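Local coordinates for Slr1438 protein (Synechocystis sp., PDB 3K25) that is of uncharacterised function but probably binds a carbohydrate and may act as an isomerase of the aldose 1-epimerase family, at residues Asp186-Asp191 and Ser203-Leu208; Asp207-Gln212 and Thr239-Thr244. One frame throughout, in Å; residues are numbered along the deposited sequence.

Contact 1: residues Asp186-Asp191 and Ser203-Leu208; sequences DQKTGD and SPELDL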
ATOM      1  N   ASP A 186      -6.662  -8.904 -15.895  1.00 62.62           N
ATOM      2  CA  ASP A 186      -7.886  -8.747 -15.115  1.00 62.71           C
ATOM      3  C   ASP A 186      -7.907  -9.853 -14.077  1.00 60.22           C
ATOM      4  O   ASP A 186      -8.409 -10.948 -14.329  1.00 61.01           O
ATOM      5  CB  ASP A 186      -9.121  -8.876 -16.003  1.00 64.55           C
ATOM      6  CG  ASP A 186     -10.411  -8.743 -15.218  1.00 66.85           C
ATOM      7  OD1 ASP A 186     -10.730  -7.616 -14.784  1.00 67.86           O
ATOM      8  OD2 ASP A 186     -11.099  -9.767 -15.023  1.00 67.56           O
ATOM      9  N   GLN A 187      -7.363  -9.558 -12.907  1.00 48.16           N
ATOM     10  CA  GLN A 187      -7.288 -10.535 -11.841  1.00 46.35           C
ATOM     11  C   GLN A 187      -8.607 -11.202 -11.505  1.00 48.52           C
ATOM     12  O   GLN A 187      -8.623 -12.266 -10.889  1.00 48.90           O
ATOM     13  CB  GLN A 187      -6.671  -9.887 -10.612  1.00 44.66           C
ATOM     14  CG  GLN A 187      -5.211  -9.570 -10.830  1.00 43.94           C
ATOM     15  CD  GLN A 187      -4.580  -8.908  -9.644  1.00 43.99           C
ATOM     16  OE1 GLN A 187      -4.858  -7.750  -9.351  1.00 45.37           O
ATOM     17  NE2 GLN A 187      -3.727  -9.640  -8.944  1.00 44.23           N
ATOM     18  N   LYS A 188      -9.713 -10.590 -11.918  1.00 70.26           N
ATOM     19  CA  LYS A 188     -11.026 -11.168 -11.661  1.00 72.18           C
ATOM     20  C   LYS A 188     -11.180 -12.445 -12.484  1.00 77.64           C
ATOM     21  O   LYS A 188     -11.330 -13.540 -11.941  1.00 76.84           O
ATOM     22  CB  LYS A 188     -12.130 -10.184 -12.054  1.00 71.49           C
ATOM     23  CG  LYS A 188     -12.091  -8.866 -11.305  1.00 64.71           C
ATOM     24  CD  LYS A 188     -13.273  -7.960 -11.677  1.00 64.47           C
ATOM     25  CE  LYS A 188     -13.279  -7.602 -13.164  1.00 64.84           C
ATOM     26  NZ  LYS A 188     -14.342  -6.626 -13.522  1.00 70.53           N
ATOM     27  N   THR A 189     -11.126 -12.284 -13.801  1.00 52.35           N
ATOM     28  CA  THR A 189     -11.272 -13.391 -14.735  1.00 58.44           C
ATOM     29  C   THR A 189      -9.975 -14.167 -14.949  1.00 58.46           C
ATOM     30  O   THR A 189      -9.984 -15.390 -15.075  1.00 59.74           O
ATOM     31  CB  THR A 189     -11.756 -12.876 -16.094  1.00 63.08           C
ATOM     32  OG1 THR A 189     -10.752 -12.027 -16.664  1.00 60.82           O
ATOM     33  CG2 THR A 189     -13.043 -12.077 -15.928  1.00 66.99           C
ATOM     34  N   GLY A 190      -8.859 -13.450 -14.991  1.00 52.28           N
ATOM     35  CA  GLY A 190      -7.579 -14.100 -15.195  1.00 50.80           C
ATOM     36  C   GLY A 190      -7.125 -13.987 -16.636  1.00 51.23           C
ATOM     37  O   GLY A 190      -6.071 -14.505 -17.002  1.00 48.73           O
ATOM     38  N   ASP A 191      -7.921 -13.305 -17.455  1.00 71.74           N
ATOM     39  CA  ASP A 191      -7.602 -13.121 -18.869  1.00 70.64           C
ATOM     40  C   ASP A 191      -6.801 -11.839 -19.087  1.00 65.30           C
ATOM     41  O   ASP A 191      -7.012 -10.838 -18.401  1.00 63.26           O
ATOM     42  CB  ASP A 191      -8.886 -13.049 -19.710  1.00 79.62           C
ATOM     43  CG  ASP A 191      -9.865 -14.175 -19.398  1.00 87.22           C
ATOM     44  OD1 ASP A 191      -9.422 -15.329 -19.218  1.00 89.17           O
ATOM     45  OD2 ASP A 191     -11.087 -13.904 -19.349  1.00 91.84           O
ATOM     46  N   SER A 203     -16.379   1.766 -15.193  1.00 65.13           N
ATOM     47  CA  SER A 203     -16.857   0.384 -15.229  1.00 66.83           C
ATOM     48  C   SER A 203     -17.235  -0.099 -13.832  1.00 63.78           C
ATOM     49  O   SER A 203     -16.753   0.434 -12.837  1.00 58.79           O
ATOM     50  CB  SER A 203     -15.775  -0.534 -15.805  1.00 61.94           C
ATOM     51  OG  SER A 203     -16.059  -1.893 -15.509  1.00 63.27           O
ATOM     52  N   PRO A 204     -18.100  -1.124 -13.741  1.00 74.47           N
ATOM     53  CA  PRO A 204     -18.529  -1.660 -12.447  1.00 71.96           C
ATOM     54  C   PRO A 204     -17.363  -2.024 -11.535  1.00 64.46           C
ATOM     55  O   PRO A 204     -17.408  -1.777 -10.329  1.00 60.90           O
ATOM     56  CB  PRO A 204     -19.356  -2.876 -12.843  1.00 76.77           C
ATOM     57  CG  PRO A 204     -19.972  -2.440 -14.124  1.00 82.12           C
ATOM     58  CD  PRO A 204     -18.798  -1.814 -14.840  1.00 81.95           C
ATOM     59  N   GLU A 205     -16.322  -2.613 -12.113  1.00 61.07           N
ATOM     60  CA  GLU A 205     -15.149  -3.000 -11.342  1.00 53.45           C
ATOM     61  C   GLU A 205     -13.940  -3.263 -12.231  1.00 48.24           C
ATOM     62  O   GLU A 205     -14.020  -4.005 -13.206  1.00 52.10           O
ATOM     63  CB  GLU A 205     -15.457  -4.239 -10.501  1.00 56.59           C
ATOM     64  CG  GLU A 205     -14.243  -4.826  -9.797  1.00 65.29           C
ATOM     65  CD  GLU A 205     -14.606  -5.943  -8.833  1.00 67.96           C
ATOM     66  OE1 GLU A 205     -15.419  -6.814  -9.203  1.00 70.44           O
ATOM     67  OE2 GLU A 205     -14.074  -5.961  -7.706  1.00 67.59           O
ATOM     68  N   LEU A 206     -12.824  -2.635 -11.883  1.00 54.81           N
ATOM     69  CA  LEU A 206     -11.575  -2.780 -12.615  1.00 48.53           C
ATOM     70  C   LEU A 206     -10.487  -3.273 -11.653  1.00 38.68           C
ATOM     71  O   LEU A 206     -10.119  -2.577 -10.702  1.00 35.91           O
ATOM     72  CB  LEU A 206     -11.172  -1.431 -13.223  1.00 47.69           C
ATOM     73  CG  LEU A 206     -11.239  -1.232 -14.744  1.00 50.91           C
ATOM     74  CD1 LEU A 206     -12.624  -1.562 -15.256  1.00 57.89           C
ATOM     75  CD2 LEU A 206     -10.869   0.204 -15.095  1.00 51.10           C
ATOM     76  N   ASP A 207      -9.984  -4.480 -11.883  1.00 47.89           N
ATOM     77  CA  ASP A 207      -8.946  -5.041 -11.025  1.00 40.16           C
ATOM     78  C   ASP A 207      -7.810  -5.486 -11.928  1.00 37.68           C
ATOM     79  O   ASP A 207      -7.623  -6.678 -12.162  1.00 38.30           O
ATOM     80  CB  ASP A 207      -9.498  -6.238 -10.240  1.00 41.39           C
ATOM     81  CG  ASP A 207      -8.576  -6.679  -9.112  1.00 37.45           C
ATOM     82  OD1 ASP A 207      -7.438  -7.126  -9.381  1.00 36.62           O
ATOM     83  OD2 ASP A 207      -8.988  -6.577  -7.941  1.00 38.74           O
ATOM     84  N   LEU A 208      -7.051  -4.517 -12.427  1.00 46.56           N
ATOM     85  CA  LEU A 208      -5.959  -4.793 -13.352  1.00 44.31           C
ATOM     86  C   LEU A 208      -4.544  -4.874 -12.763  1.00 39.98           C
ATOM     87  O   LEU A 208      -4.132  -4.037 -11.949  1.00 38.32           O
ATOM     88  CB  LEU A 208      -5.975  -3.751 -14.478  1.00 44.87           C
ATOM     89  CG  LEU A 208      -7.320  -3.357 -15.119  1.00 49.83           C
ATOM     90  CD1 LEU A 208      -8.289  -4.542 -15.134  1.00 49.89           C
ATOM     91  CD2 LEU A 208      -7.930  -2.208 -14.336  1.00 49.17           C
TER
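D186 and L208 form an antiparallel, non-hydrogen-bonded pair, with their CA atoms 4.7 Å apart. It joins the end region of strand 183-186 to strand 205-210. One residue on, Q187 N donates to D207 O at 3.0 Å, almost along the C=O axis. Residues 187-191 form the turn that follows strand 183-186, and G190 N bonds back to D186 O. The D186 side chain braces the turn. Its CG is anti to the backbone N (chi1 179°), and OD2 takes two donors. T189 N reaches D186 OD2 at 2.8 Å, from above the carboxylate plane; T189 OG1 donates to the anti lone pair of the same oxygen. T189 OG1 in turn accepts from D191 N. The other oxygen, D186 OD1, makes a long salt bridge to K188 NZ at 4.0 Å. An alanine at D186 would probably loosen the turn, since both bonds to T189 and the long salt bridge to K188 would go. K188 runs along strand 205-210, past D207 to E205. K188 CG lies 3.8 Å from D207 CB, and its CD runs by the E205 carboxylate. The chain bends at chi3 (-61°), and K188 NZ makes a hydrogen bond of 2.7 Å to E205 O, from above the carbonyl plane. K188 NZ stays 4.5 Å from E205 OE1, where the opposite charges may still attract. Q187 CB and CG lie beside the D207 carboxylate. The D186 carboxylate taking T189 N three residues on is an Asx motif, followed by an ST turn at T189, in the connection between antiparallel strands 183-186 and 192-194.

Contact 2: residues Asp207-Gln212 and Thr239-Thr244; sequences DLAFTQ and TLVLWT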
ATOM      1  N   ASP A 207      -9.984  -4.480 -11.883  1.00 47.89           N
ATOM      2  CA  ASP A 207      -8.946  -5.041 -11.025  1.00 40.16           C
ATOM      3  C   ASP A 207      -7.810  -5.486 -11.928  1.00 37.68           C
ATOM      4  O   ASP A 207      -7.623  -6.678 -12.162  1.00 38.30           O
ATOM      5  CB  ASP A 207      -9.498  -6.238 -10.240  1.00 41.39           C
ATOM      6  CG  ASP A 207      -8.576  -6.679  -9.112  1.00 37.45           C
ATOM      7  OD1 ASP A 207      -7.438  -7.126  -9.381  1.00 36.62           O
ATOM      8  OD2 ASP A 207      -8.988  -6.577  -7.941  1.00 38.74           O
ATOM      9  N   LEU A 208      -7.051  -4.517 -12.427  1.00 46.56           N
ATOM     10  CA  LEU A 208      -5.959  -4.793 -13.352  1.00 44.31           C
ATOM     11  C   LEU A 208      -4.544  -4.874 -12.763  1.00 39.98           C
ATOM     12  O   LEU A 208      -4.132  -4.037 -11.949  1.00 38.32           O
ATOM     13  CB  LEU A 208      -5.975  -3.751 -14.478  1.00 44.87           C
ATOM     14  CG  LEU A 208      -7.320  -3.357 -15.119  1.00 49.83           C
ATOM     15  CD1 LEU A 208      -8.289  -4.542 -15.134  1.00 49.89           C
ATOM     16  CD2 LEU A 208      -7.930  -2.208 -14.336  1.00 49.17           C
ATOM     17  N   ALA A 209      -3.799  -5.889 -13.199  1.00 39.65           N
ATOM     18  CA  ALA A 209      -2.426  -6.089 -12.753  1.00 33.63           C
ATOM     19  C   ALA A 209      -1.452  -5.983 -13.932  1.00 34.20           C
ATOM     20  O   ALA A 209      -1.347  -6.905 -14.748  1.00 37.22           O
ATOM     21  CB  ALA A 209      -2.286  -7.450 -12.080  1.00 28.36           C
ATOM     22  N   PHE A 210      -0.760  -4.849 -14.029  1.00 33.17           N
ATOM     23  CA  PHE A 210       0.225  -4.640 -15.080  1.00 34.07           C
ATOM     24  C   PHE A 210       1.560  -5.184 -14.556  1.00 31.36           C
ATOM     25  O   PHE A 210       2.282  -4.496 -13.837  1.00 29.70           O
ATOM     26  CB  PHE A 210       0.369  -3.153 -15.364  1.00 34.14           C
ATOM     27  CG  PHE A 210      -0.909  -2.481 -15.767  1.00 39.97           C
ATOM     28  CD1 PHE A 210      -1.239  -2.329 -17.110  1.00 44.90           C
ATOM     29  CD2 PHE A 210      -1.771  -1.965 -14.805  1.00 40.83           C
ATOM     30  CE1 PHE A 210      -2.401  -1.669 -17.495  1.00 48.86           C
ATOM     31  CE2 PHE A 210      -2.938  -1.302 -15.178  1.00 45.10           C
ATOM     32  CZ  PHE A 210      -3.253  -1.153 -16.528  1.00 48.86           C
ATOM     33  N   THR A 211       1.900  -6.416 -14.902  1.00 37.65           N
ATOM     34  CA  THR A 211       3.146  -6.979 -14.407  1.00 36.40           C
ATOM     35  C   THR A 211       4.346  -6.771 -15.323  1.00 36.69           C
ATOM     36  O   THR A 211       5.419  -7.328 -15.071  1.00 34.56           O
ATOM     37  CB  THR A 211       2.997  -8.487 -14.128  1.00 39.16           C
ATOM     38  OG1 THR A 211       2.736  -9.178 -15.355  1.00 43.27           O
ATOM     39  CG2 THR A 211       1.845  -8.735 -13.156  1.00 41.82           C
ATOM     40  N   GLN A 212       4.170  -5.969 -16.372  1.00 63.97           N
ATOM     41  CA  GLN A 212       5.240  -5.681 -17.333  1.00 64.61           C
ATOM     42  C   GLN A 212       5.272  -4.178 -17.590  1.00 64.39           C
ATOM     43  O   GLN A 212       4.618  -3.681 -18.509  1.00 68.68           O
ATOM     44  CB  GLN A 212       4.973  -6.419 -18.645  1.00 69.20           C
ATOM     45  CG  GLN A 212       6.147  -6.456 -19.605  1.00 72.21           C
ATOM     46  CD  GLN A 212       7.307  -7.263 -19.063  1.00 72.37           C
ATOM     47  OE1 GLN A 212       7.128  -8.391 -18.603  1.00 75.35           O
ATOM     48  NE2 GLN A 212       8.506  -6.692 -19.121  1.00 69.72           N
ATOM     49  N   THR A 239       5.635  -4.474 -10.523  1.00 25.49           N
ATOM     50  CA  THR A 239       4.232  -4.603 -10.913  1.00 27.27           C
ATOM     51  C   THR A 239       3.350  -3.435 -10.475  1.00 26.90           C
ATOM     52  O   THR A 239       3.524  -2.873  -9.392  1.00 25.40           O
ATOM     53  CB  THR A 239       3.623  -5.907 -10.363  1.00 27.25           C
ATOM     54  OG1 THR A 239       4.040  -7.012 -11.181  1.00 27.69           O
ATOM     55  CG2 THR A 239       2.103  -5.829 -10.358  1.00 29.75           C
ATOM     56  N   LEU A 240       2.389  -3.092 -11.326  1.00 24.75           N
ATOM     57  CA  LEU A 240       1.474  -2.005 -11.049  1.00 27.28           C
ATOM     58  C   LEU A 240       0.047  -2.531 -11.069  1.00 31.03           C
ATOM     59  O   LEU A 240      -0.393  -3.130 -12.057  1.00 33.65           O
ATOM     60  CB  LEU A 240       1.650  -0.918 -12.096  1.00 29.36           C
ATOM     61  CG  LEU A 240       1.806   0.525 -11.618  1.00 29.39           C
ATOM     62  CD1 LEU A 240       2.349   0.614 -10.186  1.00 26.36           C
ATOM     63  CD2 LEU A 240       2.754   1.212 -12.605  1.00 28.23           C
ATOM     64  N   VAL A 241      -0.670  -2.313  -9.966  1.00 26.29           N
ATOM     65  CA  VAL A 241      -2.048  -2.772  -9.845  1.00 30.82           C
ATOM     66  C   VAL A 241      -3.036  -1.602  -9.811  1.00 33.52           C
ATOM     67  O   VAL A 241      -2.755  -0.551  -9.226  1.00 32.53           O
ATOM     68  CB  VAL A 241      -2.231  -3.634  -8.561  1.00 28.57           C
ATOM     69  CG1 VAL A 241      -3.714  -3.915  -8.320  1.00 33.28           C
ATOM     70  CG2 VAL A 241      -1.457  -4.947  -8.693  1.00 28.13           C
ATOM     71  N   LEU A 242      -4.190  -1.782 -10.451  1.00 25.34           N
ATOM     72  CA  LEU A 242      -5.211  -0.740 -10.466  1.00 30.25           C
ATOM     73  C   LEU A 242      -6.546  -1.306  -9.982  1.00 33.67           C
ATOM     74  O   LEU A 242      -7.094  -2.210 -10.594  1.00 35.74           O
ATOM     75  CB  LEU A 242      -5.340  -0.159 -11.867  1.00 33.54           C
ATOM     76  CG  LEU A 242      -6.211   1.090 -11.901  1.00 39.49           C
ATOM     77  CD1 LEU A 242      -5.647   2.085 -12.905  1.00 41.46           C
ATOM     78  CD2 LEU A 242      -7.648   0.693 -12.225  1.00 45.73           C
ATOM     79  N   TRP A 243      -7.052  -0.765  -8.874  1.00 38.93           N
ATOM     80  CA  TRP A 243      -8.299  -1.208  -8.237  1.00 44.50           C
ATOM     81  C   TRP A 243      -9.311  -0.066  -8.199  1.00 48.79           C
ATOM     82  O   TRP A 243      -8.968   1.077  -7.895  1.00 46.68           O
ATOM     83  CB  TRP A 243      -7.968  -1.670  -6.811  1.00 43.41           C
ATOM     84  CG  TRP A 243      -9.114  -2.061  -5.863  1.00 49.49           C
ATOM     85  CD1 TRP A 243      -9.177  -1.810  -4.503  1.00 47.61           C
ATOM     86  CD2 TRP A 243     -10.248  -2.880  -6.158  1.00 54.53           C
ATOM     87  NE1 TRP A 243     -10.268  -2.430  -3.946  1.00 48.79           N
ATOM     88  CE2 TRP A 243     -10.944  -3.093  -4.936  1.00 55.62           C
ATOM     89  CE3 TRP A 243     -10.744  -3.462  -7.327  1.00 60.56           C
ATOM     90  CZ2 TRP A 243     -12.101  -3.861  -4.860  1.00 60.43           C
ATOM     91  CZ3 TRP A 243     -11.896  -4.228  -7.248  1.00 66.89           C
ATOM     92  CH2 TRP A 243     -12.562  -4.420  -6.021  1.00 65.71           C
ATOM     93  N   THR A 244     -10.563  -0.375  -8.510  1.00 50.81           N
ATOM     94  CA  THR A 244     -11.616   0.631  -8.492  1.00 56.89           C
ATOM     95  C   THR A 244     -12.973  -0.024  -8.702  1.00 62.46           C
ATOM     96  O   THR A 244     -13.086  -1.008  -9.431  1.00 62.74           O
ATOM     97  CB  THR A 244     -11.387   1.708  -9.578  1.00 59.81           C
ATOM     98  OG1 THR A 244     -12.493   2.620  -9.589  1.00 66.55           O
ATOM     99  CG2 THR A 244     -11.248   1.071 -10.947  1.00 64.59           C
TER
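Two neighbouring strands of an antiparallel sheet meet here, 205-210 and 239-245. Over the paired residues their axes come within 4.6 Å and run at 169°. L208 with L242 and F210 with L240 are the hydrogen-bonded pairs, and each is closed by two bonds. L242 N donates to L208 O at 2.7 Å, in the carbonyl plane. F210 N meets L240 O nearly along the C=O axis, while L240 N approaches F210 O from above the carbonyl plane. D207 with W243 and A209 with V241 are the non-hydrogen-bonded pairs. Successive pairs put their side chains on opposite faces of the sheet, as in the antiparallel beta sheets of the galactose mutarotase-like fold, to which the family assignment points. L208, F210, L240 and L242 share one face. L208 and L242 lie side by side and point the same way, with their CD2 atoms 3.6 Å apart. In F210, chi1 (-58°) directs the ring and chi2 (-94°) turns its edge to L240 O, which sits in the ring plane, 3.3 Å from F210 CD2. L242 CB lies near CE2 at the ring edge, and Y195 meets the ring edge-to-face. On the other face, A209 CB packs loosely on V241 CG2. D207 OD2 approaches W243 CE3 obliquely at 3.6 Å. H164 and Y250 also meet the W243 ring. Past the last pair, T211 and T239 run alongside each other, with T211 CG2 3.4 Å from T239 OG1, whose hydroxyl is hydrogen-bonded to Q268 OE1.

Overall arrangement
Contacts 1 and 2 lie in one antiparallel sheet, with centres about 9 Å apart. Strand 205-210 belongs to both, and D207 and L208 are the shared residues. It is flanked by strand 183-186 and its turn in contact 1 and by strand 239-245 in contact 2. Along the chain the order is 186-191, then 203-212, then 239-244. The two also touch directly: L206 N probably bonds to T244 O, and Q187 packs on A209. Strand 239-245 also pairs with strand 250-256, which continues the sheet. Together the contacts join the turn after strand 183-186 to a sheet consistent with the galactose mutarotase-like fold.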